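Acinetobacter secreted protease CpaA (Acinetobacter nosocomialis M2, PDB 6O38) is a secreted zinc metalloprotease that probably cleaves glycoproteins and is held here in complex with its type II secretion chaperone CpaB. Local coordinates at residues R397-E400 against G401-T405; T405-T408 against A409-N413; A485-I488 against A489-F493; M496-E499 against V500-L504; K554-A557 against V558-I561. All blocks are in the same frame, centred on the assembly; numbering follows the deposited sequence.

Interaction 1 of 5, residues R397-E400 against G401-T405; sequences RMIE and GVNLT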
loop_
_atom_site.group_PDB
_atom_site.type_symbol
_atom_site.label_atom_id
_atom_site.label_comp_id
_atom_site.label_asym_id
_atom_site.label_seq_id
_atom_site.Cartn_x
_atom_site.Cartn_y
_atom_site.Cartn_z
ATOM N N ARG A 397 8.992 -0.192 18.638
ATOM C CA ARG A 397 7.759 0.480 18.242
ATOM C C ARG A 397 8.043 1.835 17.605
ATOM O O ARG A 397 7.417 2.202 16.605
ATOM C CB ARG A 397 6.843 0.639 19.454
ATOM C CG ARG A 397 5.381 0.869 19.114
ATOM C CD ARG A 397 4.561 1.038 20.380
ATOM N NE ARG A 397 3.127 0.912 20.137
ATOM C CZ ARG A 397 2.312 1.940 19.929
ATOM N NH1 ARG A 397 2.788 3.178 19.928
ATOM N NH2 ARG A 397 1.020 1.730 19.721
HETATM N N MSE A 398 8.984 2.587 18.167
HETATM C CA MSE A 398 9.294 3.921 17.666
HETATM C C MSE A 398 10.064 3.863 16.351
HETATM O O MSE A 398 9.887 4.719 15.485
HETATM C CB MSE A 398 10.087 4.709 18.711
HETATM C CG MSE A 398 9.442 4.720 20.086
HETATM SE SE MSE A 398 10.178 6.083 21.267
HETATM C CE MSE A 398 9.577 7.665 20.299
ATOM N N ILE A 399 10.921 2.849 16.209
ATOM C CA ILE A 399 11.694 2.695 14.979
ATOM C C ILE A 399 10.769 2.436 13.796
ATOM O O ILE A 399 10.951 3.002 12.711
ATOM C CB ILE A 399 12.740 1.576 15.140
ATOM C CG1 ILE A 399 13.845 2.016 16.103
ATOM C CG2 ILE A 399 13.332 1.194 13.792
ATOM C CD1 ILE A 399 14.428 3.378 15.785
ATOM N N GLU A 400 9.758 1.583 13.987
ATOM C CA GLU A 400 8.790 1.344 12.922
ATOM C C GLU A 400 8.016 2.610 12.582
ATOM O O GLU A 400 7.622 2.806 11.426
ATOM C CB GLU A 400 7.832 0.221 13.321
ATOM C CG GLU A 400 8.502 -1.133 13.506
ATOM C CD GLU A 400 9.328 -1.555 12.302
ATOM O OE1 GLU A 400 8.903 -1.289 11.158
ATOM O OE2 GLU A 400 10.406 -2.153 12.503
ATOM N N GLY A 401 7.785 3.475 13.572
ATOM C CA GLY A 401 7.197 4.773 13.282
ATOM C C GLY A 401 8.104 5.639 12.431
ATOM O O GLY A 401 7.637 6.377 11.560
ATOM N N VAL A 402 9.415 5.568 12.676
ATOM C CA VAL A 402 10.368 6.326 11.871
ATOM C C VAL A 402 10.404 5.793 10.444
ATOM O O VAL A 402 10.385 6.561 9.476
ATOM C CB VAL A 402 11.764 6.293 12.520
ATOM C CG1 VAL A 402 12.772 7.029 11.652
ATOM C CG2 VAL A 402 11.719 6.894 13.915
ATOM N N ASN A 403 10.456 4.466 10.294
ATOM C CA ASN A 403 10.523 3.869 8.964
ATOM C C ASN A 403 9.275 4.182 8.148
ATOM O O ASN A 403 9.359 4.425 6.939
ATOM C CB ASN A 403 10.726 2.358 9.077
ATOM C CG ASN A 403 12.075 1.995 9.661
ATOM O OD1 ASN A 403 13.063 2.700 9.456
ATOM N ND2 ASN A 403 12.124 0.890 10.398
ATOM N N LEU A 404 8.106 4.180 8.791
ATOM C CA LEU A 404 6.874 4.483 8.071
ATOM C C LEU A 404 6.828 5.947 7.651
ATOM O O LEU A 404 6.328 6.271 6.566
ATOM C CB LEU A 404 5.661 4.130 8.930
ATOM C CG LEU A 404 4.297 4.358 8.277
ATOM C CD1 LEU A 404 4.112 3.428 7.091
ATOM C CD2 LEU A 404 3.182 4.167 9.290
ATOM N N THR A 405 7.339 6.845 8.494
ATOM C CA THR A 405 7.398 8.256 8.127
ATOM C C THR A 405 8.302 8.470 6.919
ATOM O O THR A 405 7.942 9.187 5.978
ATOM C CB THR A 405 7.879 9.091 9.315
ATOM O OG1 THR A 405 7.060 8.815 10.457
ATOM C CG2 THR A 405 7.798 10.575 8.987
#
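Asn403 N reaches Ile399 O at 2.9 Å, and Val402 N to Met398 O and Leu404 N to Glu400 O match it; these i to i+4 backbone bonds carry the contact along helix 391-411. The bond from Gly401 N to Arg397 O, at 3.3 Å, is weak.

Carbon contacts are slight and fall on polar atoms. With Ile399 CG2 anti to the backbone N and beside the carbonyl carbon (chi1 -70° to CG1), this methyl meets the amide of Asn403, CG2 to ND2 being 3.6 Å. Val402 CG2 rests against Met398 O.

Among the polar side chains, the Glu400 carboxylate and the Asn403 amide are turned 67° from each other, with OE1 still 4.0 Å from ND2, so no bond joins them. The chain of Glu400 bends at chi2 (-53°), and its OE2 pairs instead with Arg113 and Thr131 of the chaperone CpaB. Arg397 likewise leaves the helix, to Cys491 O and to Glu153 of CpaB. Within 401-405, Thr405 OG1 donates to Gly401 O at 2.7 Å, from the opposite face of that carbonyl to Thr405 N.

Backbone bonds thus hold this turn together, while its charged ends are used mainly outside the helix, on CpaB and, for Arg397, also on Cys491 O, which probably lowers their cost of burial.

Interaction 2 of 5, residues T405-T408 against A409-N413; sequences TNLT and AENSN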
loop_
_atom_site.group_PDB
_atom_site.type_symbol
_atom_site.label_atom_id
_atom_site.label_comp_id
_atom_site.label_asym_id
_atom_site.label_seq_id
_atom_site.Cartn_x
_atom_site.Cartn_y
_atom_site.Cartn_z
ATOM N N THR A 405 7.339 6.845 8.494
ATOM C CA THR A 405 7.398 8.256 8.127
ATOM C C THR A 405 8.302 8.470 6.919
ATOM O O THR A 405 7.942 9.187 5.978
ATOM C CB THR A 405 7.879 9.091 9.315
ATOM O OG1 THR A 405 7.060 8.815 10.457
ATOM C CG2 THR A 405 7.798 10.575 8.987
ATOM N N ASN A 406 9.487 7.854 6.930
ATOM C CA ASN A 406 10.405 7.999 5.805
ATOM C C ASN A 406 9.831 7.376 4.538
ATOM O O ASN A 406 10.053 7.886 3.434
ATOM C CB ASN A 406 11.761 7.380 6.143
ATOM C CG ASN A 406 12.500 8.152 7.217
ATOM O OD1 ASN A 406 12.265 9.344 7.415
ATOM N ND2 ASN A 406 13.405 7.475 7.914
ATOM N N LEU A 407 9.097 6.269 4.675
ATOM C CA LEU A 407 8.447 5.672 3.514
ATOM C C LEU A 407 7.352 6.583 2.971
ATOM O O LEU A 407 7.220 6.747 1.751
ATOM C CB LEU A 407 7.877 4.302 3.876
ATOM C CG LEU A 407 7.040 3.622 2.788
ATOM C CD1 LEU A 407 7.911 3.249 1.599
ATOM C CD2 LEU A 407 6.323 2.400 3.337
ATOM N N THR A 408 6.556 7.180 3.861
ATOM C CA THR A 408 5.518 8.109 3.424
ATOM C C THR A 408 6.124 9.340 2.762
ATOM O O THR A 408 5.633 9.804 1.726
ATOM C CB THR A 408 4.646 8.515 4.614
ATOM O OG1 THR A 408 4.062 7.346 5.201
ATOM C CG2 THR A 408 3.539 9.460 4.170
ATOM N N ALA A 409 7.192 9.886 3.350
ATOM C CA ALA A 409 7.839 11.059 2.772
ATOM C C ALA A 409 8.430 10.750 1.402
ATOM O O ALA A 409 8.305 11.550 0.469
ATOM C CB ALA A 409 8.923 11.579 3.716
ATOM N N GLU A 410 9.077 9.590 1.263
ATOM C CA GLU A 410 9.703 9.239 -0.008
ATOM C C GLU A 410 8.661 8.995 -1.092
ATOM O O GLU A 410 8.880 9.340 -2.259
ATOM C CB GLU A 410 10.595 8.011 0.174
ATOM C CG GLU A 410 11.465 7.687 -1.027
ATOM C CD GLU A 410 12.517 6.641 -0.713
ATOM O OE1 GLU A 410 13.396 6.918 0.132
ATOM O OE2 GLU A 410 12.463 5.544 -1.307
ATOM N N ASN A 411 7.521 8.401 -0.728
ATOM C CA ASN A 411 6.444 8.204 -1.692
ATOM C C ASN A 411 5.837 9.520 -2.154
ATOM O O ASN A 411 5.241 9.568 -3.235
ATOM C CB ASN A 411 5.350 7.319 -1.093
ATOM C CG ASN A 411 5.775 5.871 -0.959
ATOM O OD1 ASN A 411 6.668 5.407 -1.668
ATOM N ND2 ASN A 411 5.132 5.148 -0.049
ATOM N N SER A 412 5.974 10.583 -1.365
ATOM C CA SER A 412 5.320 11.854 -1.635
ATOM C C SER A 412 6.255 12.896 -2.229
ATOM O O SER A 412 5.838 14.045 -2.410
ATOM C CB SER A 412 4.695 12.406 -0.349
ATOM O OG SER A 412 3.717 11.520 0.164
ATOM N N ASN A 413 7.502 12.529 -2.531
ATOM C CA ASN A 413 8.533 13.479 -2.948
ATOM C C ASN A 413 8.736 14.575 -1.906
ATOM O O ASN A 413 9.081 15.711 -2.241
ATOM C CB ASN A 413 8.219 14.091 -4.318
ATOM C CG ASN A 413 8.049 13.042 -5.400
ATOM O OD1 ASN A 413 8.856 12.119 -5.519
ATOM N ND2 ASN A 413 6.995 13.179 -6.195
#
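The Asn411 amide is the flat group that meets the other segment, and Leu407 O, one turn back, sits over one of its faces. That position, far out of the amide plane, leaves the angle from ND2 too poor for a hydrogen bond to this oxygen; a weak one goes instead to Asn533 O. Leu407 CG and CD1 approach obliquely on the same side of the amide. ND2 is 3.7 Å from both Leu407 CG and Leu407 CD1, and OD1 is a little farther from the same methyl. Leu407 reaches this amide because its CG is anti to the backbone N (chi1 174°). Two other flat ends find their partners outside this turn: the Asn406 amide accepts from Leu418 N on strand 416-425, and the Glu410 carboxylate takes Lys307 and Tyr417.

Regular i to i+4 bonds run beneath these side chains. Ala409 N meets Thr405 O at 2.8 Å, and Glu410 N to Asn406 O and Asn411 N to Leu407 O continue the series.

At Ser412 the pattern frays. Its N gives a weak bond to Thr408 O, 3.2 Å long and bent to 122°, and a second bond to Ala409 O, the i to i+3 spacing seen where a helix ends. Its hydroxyl OG donates to Thr408 O as well, at 3.0 Å. One acceptor is therefore held by backbone and side chain of a single residue, and Ser412 OG is also bonded to Tyr535 N. Thr408 OG1 binds Arg497 of the zinc-binding helix.

Asn413 then takes positive phi (57°) and, with two bonds back into the last turn, closes helix 391-411 in a Schellman motif.

Interaction 3 of 5, residues A485-I488 against A489-F493; sequences ANDI and AGCSF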
loop_
_atom_site.group_PDB
_atom_site.type_symbol
_atom_site.label_atom_id
_atom_site.label_comp_id
_atom_site.label_asym_id
_atom_site.label_seq_id
_atom_site.Cartn_x
_atom_site.Cartn_y
_atom_site.Cartn_z
ATOM N N ALA A 485 4.268 13.691 20.386
ATOM C CA ALA A 485 4.027 12.604 21.323
ATOM C C ALA A 485 2.794 11.809 20.918
ATOM O O ALA A 485 1.848 12.348 20.339
ATOM C CB ALA A 485 3.863 13.128 22.755
ATOM N N ASN A 486 2.826 10.514 21.229
ATOM C CA ASN A 486 1.651 9.657 21.180
ATOM C C ASN A 486 1.751 8.642 22.311
ATOM O O ASN A 486 2.819 8.434 22.891
ATOM C CB ASN A 486 1.501 8.942 19.826
ATOM C CG ASN A 486 2.617 7.951 19.553
ATOM O OD1 ASN A 486 3.567 8.255 18.838
ATOM N ND2 ASN A 486 2.493 6.748 20.104
ATOM N N ASP A 487 0.625 8.008 22.621
ATOM C CA ASP A 487 0.586 6.998 23.666
ATOM C C ASP A 487 0.582 5.604 23.039
ATOM O O ASP A 487 0.752 5.439 21.827
ATOM C CB ASP A 487 -0.620 7.229 24.586
ATOM C CG ASP A 487 -1.944 6.826 23.951
ATOM O OD1 ASP A 487 -1.987 6.541 22.737
ATOM O OD2 ASP A 487 -2.959 6.797 24.679
ATOM N N ILE A 488 0.384 4.586 23.872
ATOM C CA ILE A 488 0.231 3.220 23.393
ATOM C C ILE A 488 -1.179 2.683 23.601
ATOM O O ILE A 488 -1.542 1.685 22.958
ATOM C CB ILE A 488 1.262 2.278 24.048
ATOM C CG1 ILE A 488 1.032 2.199 25.558
ATOM C CG2 ILE A 488 2.678 2.746 23.747
ATOM C CD1 ILE A 488 1.914 1.188 26.255
ATOM N N ALA A 489 -1.975 3.293 24.484
ATOM C CA ALA A 489 -3.340 2.832 24.720
ATOM C C ALA A 489 -4.162 2.828 23.435
ATOM O O ALA A 489 -4.784 1.817 23.087
ATOM C CB ALA A 489 -4.007 3.704 25.784
ATOM N N GLY A 490 -4.180 3.950 22.719
ATOM C CA GLY A 490 -5.049 4.078 21.565
ATOM C C GLY A 490 -4.342 4.348 20.252
ATOM O O GLY A 490 -4.902 4.098 19.181
ATOM N N CYS A 491 -3.114 4.854 20.317
ATOM C CA CYS A 491 -2.352 5.209 19.129
ATOM C C CYS A 491 -1.389 4.089 18.757
ATOM O O CYS A 491 -0.757 3.484 19.629
ATOM C CB CYS A 491 -1.569 6.507 19.348
ATOM S SG CYS A 491 -2.404 8.050 18.869
ATOM N N SER A 492 -1.284 3.814 17.460
ATOM C CA SER A 492 -0.315 2.863 16.941
ATOM C C SER A 492 0.918 3.613 16.442
ATOM O O SER A 492 1.013 4.840 16.534
ATOM C CB SER A 492 -0.934 2.010 15.830
ATOM O OG SER A 492 -0.992 2.724 14.607
ATOM N N PHE A 493 1.880 2.863 15.898
ATOM C CA PHE A 493 3.107 3.479 15.409
ATOM C C PHE A 493 2.895 4.304 14.146
ATOM O O PHE A 493 3.819 5.011 13.729
ATOM C CB PHE A 493 4.178 2.412 15.160
ATOM C CG PHE A 493 3.810 1.409 14.103
ATOM C CD1 PHE A 493 3.128 0.250 14.438
ATOM C CD2 PHE A 493 4.155 1.618 12.778
ATOM C CE1 PHE A 493 2.793 -0.676 13.470
ATOM C CE2 PHE A 493 3.820 0.696 11.805
ATOM C CZ PHE A 493 3.141 -0.453 12.152
#
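A turn following strand 483-487 leads toward the zinc-binding helix 496-504, and the Asp487 carboxylate holds it from within. Asp487 OD1 accepts from two successive backbone N-H groups: Cys491 N at 3.2 Å, met nearly along the C-O axis of the carboxylate, and Gly490 N in a weak bond at 3.4 Å. The torsion that permits this places CG between the backbone N and the carbonyl carbon (chi1 75°), folding the carboxylate over the turn. Its second oxygen, OD2, touches the methyl of Ala489, with OD2 to CB at 3.4 Å.

This turn belongs to the reprolysin-like protease region, and a disulfide ties it down: Cys491 is bonded to Cys470, whose backbone also pairs with Asp487. Cys491 CB also lies beside Asp487 OD1. From the neighbouring strand position Asn486 sets its CB against the CB of Cys491 at 3.9 Å.

The amide of Asn486 is fixed by bonds at both ends. ND2 donates to Asp487 O at 2.8 Å with an N-H...O angle of 152°, the acceptor lying within 2° of the amide plane, and OD1 is bonded to Tyr459 OH. Arg397 NH2 of helix 391-411 donates to Cys491 O, while the backbone of Ser492 is hydrogen-bonded to the chaperone CpaB.

Interaction 4 of 5, residues M496-E499 against V500-L504; sequences MRHE and VGHNL. With ZN (zinc ion), chain M.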
loop_
_atom_site.group_PDB
_atom_site.type_symbol
_atom_site.label_atom_id
_atom_site.label_comp_id
_atom_site.label_asym_id
_atom_site.label_seq_id
_atom_site.Cartn_x
_atom_site.Cartn_y
_atom_site.Cartn_z
HETATM N N MSE A 496 3.137 8.585 14.367
HETATM C CA MSE A 496 4.320 9.438 14.324
HETATM C C MSE A 496 4.352 10.300 13.069
HETATM O O MSE A 496 4.570 11.508 13.148
HETATM C CB MSE A 496 5.598 8.607 14.406
HETATM C CG MSE A 496 6.845 9.461 14.562
HETATM SE SE MSE A 496 8.512 8.468 14.459
HETATM C CE MSE A 496 9.734 9.900 14.969
ATOM N N ARG A 497 4.137 9.674 11.907
ATOM C CA ARG A 497 4.092 10.433 10.664
ATOM C C ARG A 497 2.968 11.457 10.665
ATOM O O ARG A 497 3.028 12.429 9.904
ATOM C CB ARG A 497 3.940 9.491 9.466
ATOM C CG ARG A 497 2.587 8.805 9.366
ATOM C CD ARG A 497 2.459 8.051 8.053
ATOM N NE ARG A 497 1.182 7.356 7.931
ATOM C CZ ARG A 497 0.883 6.514 6.947
ATOM N NH1 ARG A 497 1.774 6.260 5.999
ATOM N NH2 ARG A 497 -0.304 5.923 6.913
ATOM N N HIS A 498 1.953 11.266 11.509
ATOM C CA HIS A 498 0.884 12.248 11.640
ATOM C C HIS A 498 1.312 13.413 12.524
ATOM O O HIS A 498 1.107 14.579 12.170
ATOM C CB HIS A 498 -0.375 11.579 12.197
ATOM C CG HIS A 498 -1.528 12.516 12.380
ATOM N ND1 HIS A 498 -2.438 12.780 11.379
ATOM C CD2 HIS A 498 -1.925 13.244 13.450
ATOM C CE1 HIS A 498 -3.344 13.633 11.824
ATOM N NE2 HIS A 498 -3.054 13.930 13.078
ATOM N N GLU A 499 1.913 13.114 13.677
ATOM C CA GLU A 499 2.349 14.175 14.579
ATOM C C GLU A 499 3.517 14.958 13.991
ATOM O O GLU A 499 3.590 16.182 14.146
ATOM C CB GLU A 499 2.719 13.588 15.941
ATOM C CG GLU A 499 1.594 12.808 16.608
ATOM C CD GLU A 499 0.307 13.609 16.738
ATOM O OE1 GLU A 499 -0.782 13.014 16.598
ATOM O OE2 GLU A 499 0.381 14.835 16.968
ATOM N N VAL A 500 4.445 14.271 13.319
ATOM C CA VAL A 500 5.552 14.964 12.666
ATOM C C VAL A 500 5.031 15.861 11.550
ATOM O O VAL A 500 5.557 16.956 11.314
ATOM C CB VAL A 500 6.587 13.946 12.149
ATOM C CG1 VAL A 500 7.597 14.616 11.226
ATOM C CG2 VAL A 500 7.297 13.276 13.316
ATOM N N GLY A 501 3.981 15.416 10.855
ATOM C CA GLY A 501 3.330 16.279 9.881
ATOM C C GLY A 501 2.851 17.583 10.487
ATOM O O GLY A 501 3.001 18.649 9.887
ATOM N N HIS A 502 2.264 17.515 11.685
ATOM C CA HIS A 502 1.885 18.731 12.397
ATOM C C HIS A 502 3.106 19.599 12.679
ATOM O O HIS A 502 3.089 20.811 12.442
ATOM C CB HIS A 502 1.163 18.379 13.698
ATOM C CG HIS A 502 -0.277 18.012 13.514
ATOM N ND1 HIS A 502 -1.193 18.863 12.935
ATOM C CD2 HIS A 502 -0.960 16.890 13.840
ATOM C CE1 HIS A 502 -2.378 18.279 12.909
ATOM N NE2 HIS A 502 -2.264 17.080 13.451
ATOM N N ASN A 503 4.179 18.986 13.191
ATOM C CA ASN A 503 5.412 19.724 13.452
ATOM C C ASN A 503 5.921 20.419 12.195
ATOM O O ASN A 503 6.456 21.531 12.263
ATOM C CB ASN A 503 6.480 18.782 14.008
ATOM C CG ASN A 503 6.234 18.408 15.456
ATOM O OD1 ASN A 503 5.469 19.069 16.159
ATOM N ND2 ASN A 503 6.886 17.346 15.912
ATOM N N LEU A 504 5.758 19.780 11.035
ATOM C CA LEU A 504 6.222 20.358 9.782
ATOM C C LEU A 504 5.339 21.501 9.297
ATOM O O LEU A 504 5.743 22.224 8.381
ATOM C CB LEU A 504 6.302 19.272 8.706
ATOM C CG LEU A 504 7.456 18.276 8.848
ATOM C CD1 LEU A 504 7.268 17.092 7.915
ATOM C CD2 LEU A 504 8.782 18.963 8.573
HETATM ZN ZN ZN M . -3.665 15.740 14.228
#
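Two histidines one helical turn apart bring their NE2 atoms within 3.3 Å of each other without a hydrogen bond, because both bind the same zinc ion. His498 NE2 is 2.2 Å from the zinc and His502 NE2 2.1 Å, the pairing expected of an HExxH motif on helix 496-504. His508 supplies the third histidine, and Asp170 of the chaperone CpaB also binds the metal, its carboxylate occupying coordination positions in this complex.

The imidazoles form an offset edge-to-face pair: the edge of His502 is turned to the face of His498, with planes at 84° and centroids 4.8 Å apart. Different first torsions bring them together. His498 CG is anti to its backbone N (chi1 179°), whereas His502 CG is anti to the carbonyl carbon, and both rings lean to the metal. His498 ND1 is bonded to Ala526 O, which helps set the rotation of that ring.

Glu499, the glutamate of the motif, bends at chi2 so that its carboxylate passes obliquely by the His502 ring, OE2 lying 4.0 Å from CD2.

Behind the metal side run i to i+4 backbone bonds of uneven geometry: Gly501 N sits above the Arg497 carbonyl plane, while Val500 N to Met496 O is 2.8 Å and nearly straight at 170°. Met496 and Val500 run side by side, pointing the same way, with CG of the selenomethionine 4.0 Å from Val500 CG2.

Interaction 5 of 5, residues K554-A557 against V558-I561; sequences KIDA and VSVI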
loop_
_atom_site.group_PDB
_atom_site.type_symbol
_atom_site.label_atom_id
_atom_site.label_comp_id
_atom_site.label_asym_id
_atom_site.label_seq_id
_atom_site.Cartn_x
_atom_site.Cartn_y
_atom_site.Cartn_z
ATOM N N LYS A 554 -4.869 24.687 -2.997
ATOM C CA LYS A 554 -5.764 24.531 -1.855
ATOM C C LYS A 554 -5.365 23.405 -0.914
ATOM O O LYS A 554 -5.383 23.596 0.304
ATOM C CB LYS A 554 -7.211 24.340 -2.331
ATOM C CG LYS A 554 -7.790 25.614 -2.935
ATOM C CD LYS A 554 -9.304 25.581 -3.038
ATOM C CE LYS A 554 -9.840 26.952 -3.434
ATOM N NZ LYS A 554 -11.281 26.921 -3.805
ATOM N N ILE A 555 -5.010 22.233 -1.435
ATOM C CA ILE A 555 -4.634 21.084 -0.613
ATOM C C ILE A 555 -3.300 20.578 -1.149
ATOM O O ILE A 555 -3.262 19.811 -2.118
ATOM C CB ILE A 555 -5.693 19.977 -0.626
ATOM C CG1 ILE A 555 -7.048 20.522 -0.169
ATOM C CG2 ILE A 555 -5.263 18.818 0.262
ATOM C CD1 ILE A 555 -8.189 19.540 -0.334
ATOM N N ASP A 556 -2.201 21.006 -0.522
ATOM C CA ASP A 556 -0.857 20.605 -0.947
ATOM C C ASP A 556 0.029 20.570 0.301
ATOM O O ASP A 556 0.617 21.581 0.688
ATOM C CB ASP A 556 -0.311 21.557 -2.003
ATOM C CG ASP A 556 0.933 21.025 -2.687
ATOM O OD1 ASP A 556 1.444 19.962 -2.273
ATOM O OD2 ASP A 556 1.400 21.671 -3.649
ATOM N N ALA A 557 0.126 19.388 0.913
ATOM C CA ALA A 557 0.959 19.244 2.104
ATOM C C ALA A 557 2.441 19.217 1.748
ATOM O O ALA A 557 3.271 19.754 2.490
ATOM C CB ALA A 557 0.571 17.981 2.871
ATOM N N VAL A 558 2.790 18.589 0.623
ATOM C CA VAL A 558 4.195 18.431 0.255
ATOM C C VAL A 558 4.844 19.789 0.010
ATOM O O VAL A 558 6.022 19.996 0.330
ATOM C CB VAL A 558 4.320 17.509 -0.973
ATOM C CG1 VAL A 558 5.768 17.412 -1.430
ATOM C CG2 VAL A 558 3.768 16.127 -0.653
ATOM N N SER A 559 4.086 20.740 -0.542
ATOM C CA SER A 559 4.646 22.063 -0.802
ATOM C C SER A 559 4.992 22.793 0.489
ATOM O O SER A 559 5.966 23.553 0.526
ATOM C CB SER A 559 3.671 22.894 -1.634
ATOM O OG SER A 559 2.528 23.248 -0.876
ATOM N N VAL A 560 4.218 22.576 1.552
ATOM C CA VAL A 560 4.526 23.204 2.833
ATOM C C VAL A 560 5.674 22.482 3.526
ATOM O O VAL A 560 6.536 23.116 4.145
ATOM C CB VAL A 560 3.262 23.253 3.712
ATOM C CG1 VAL A 560 3.604 23.709 5.122
ATOM C CG2 VAL A 560 2.227 24.178 3.091
ATOM N N ILE A 561 5.708 21.151 3.433
ATOM C CA ILE A 561 6.808 20.385 4.016
ATOM C C ILE A 561 8.135 20.806 3.397
ATOM O O ILE A 561 9.128 21.023 4.101
ATOM C CB ILE A 561 6.563 18.874 3.847
ATOM C CG1 ILE A 561 5.343 18.432 4.657
ATOM C CG2 ILE A 561 7.794 18.084 4.257
ATOM C CD1 ILE A 561 5.013 16.962 4.499
#
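An N-cap opens helix 557-569, with Asp556 as the capping residue. Its OD1 accepts from Ser559 N at 3.3 Å with an N-H...O angle of 153°; the N-H comes from well above the carboxylate plane rather than within it. The aspartate holds CG anti to its backbone N (chi1 -168°), which turns the carboxylate back over the first turn. OD2 then packs on Ser559, 3.3 Å from its CB.

Ser559 gives a second bond from the helix side. Its hydroxyl OG donates to Asp556 O at 3.0 Å, from above the carbonyl plane, so the serine serves the side chain of Asp556 with its N and the backbone carbonyl with its OG. The serine places OG between its backbone N and carbonyl carbon (chi1 70°), which directs the oxygen toward the start of the helix.

In this N-terminal turn, lying beyond a classic beta bulge at Lys554 and Ile555, the first regular i to i+4 bond is Ile561 N to Ala557 O, at 3.0 Å. The same carbonyl takes a weaker bond from Val560 N at 3.1 Å, and CG1 of Ile561 lies 3.3 Å from it. Ser536 OG bonds Ala557 N, while the backbone of Asp556 pairs with Ile514.

How the interactions relate
Along the chain the contacts run in numerical order. Interactions 1 and 2 are successive parts of helix 391-411, their centres 12 Å apart, and share Thr405. Interaction 4, on helix 496-504, has its centre about 12 Å from each of theirs and touches both, through Met496 and Arg497. Interaction 3, the turn before that helix, meets interaction 1 through Arg397; its centre is about 13 Å from that of interaction 4 and 26 Å from that of interaction 5. Interaction 5 begins helix 557-569 and packs on interactions 2 and 4. The zinc-binding helix is thus touched by all four other contacts, and CpaB, which reaches interactions 1 to 4 and puts Asp170 on the zinc, is consistent with a protease held blocked by its chaperone.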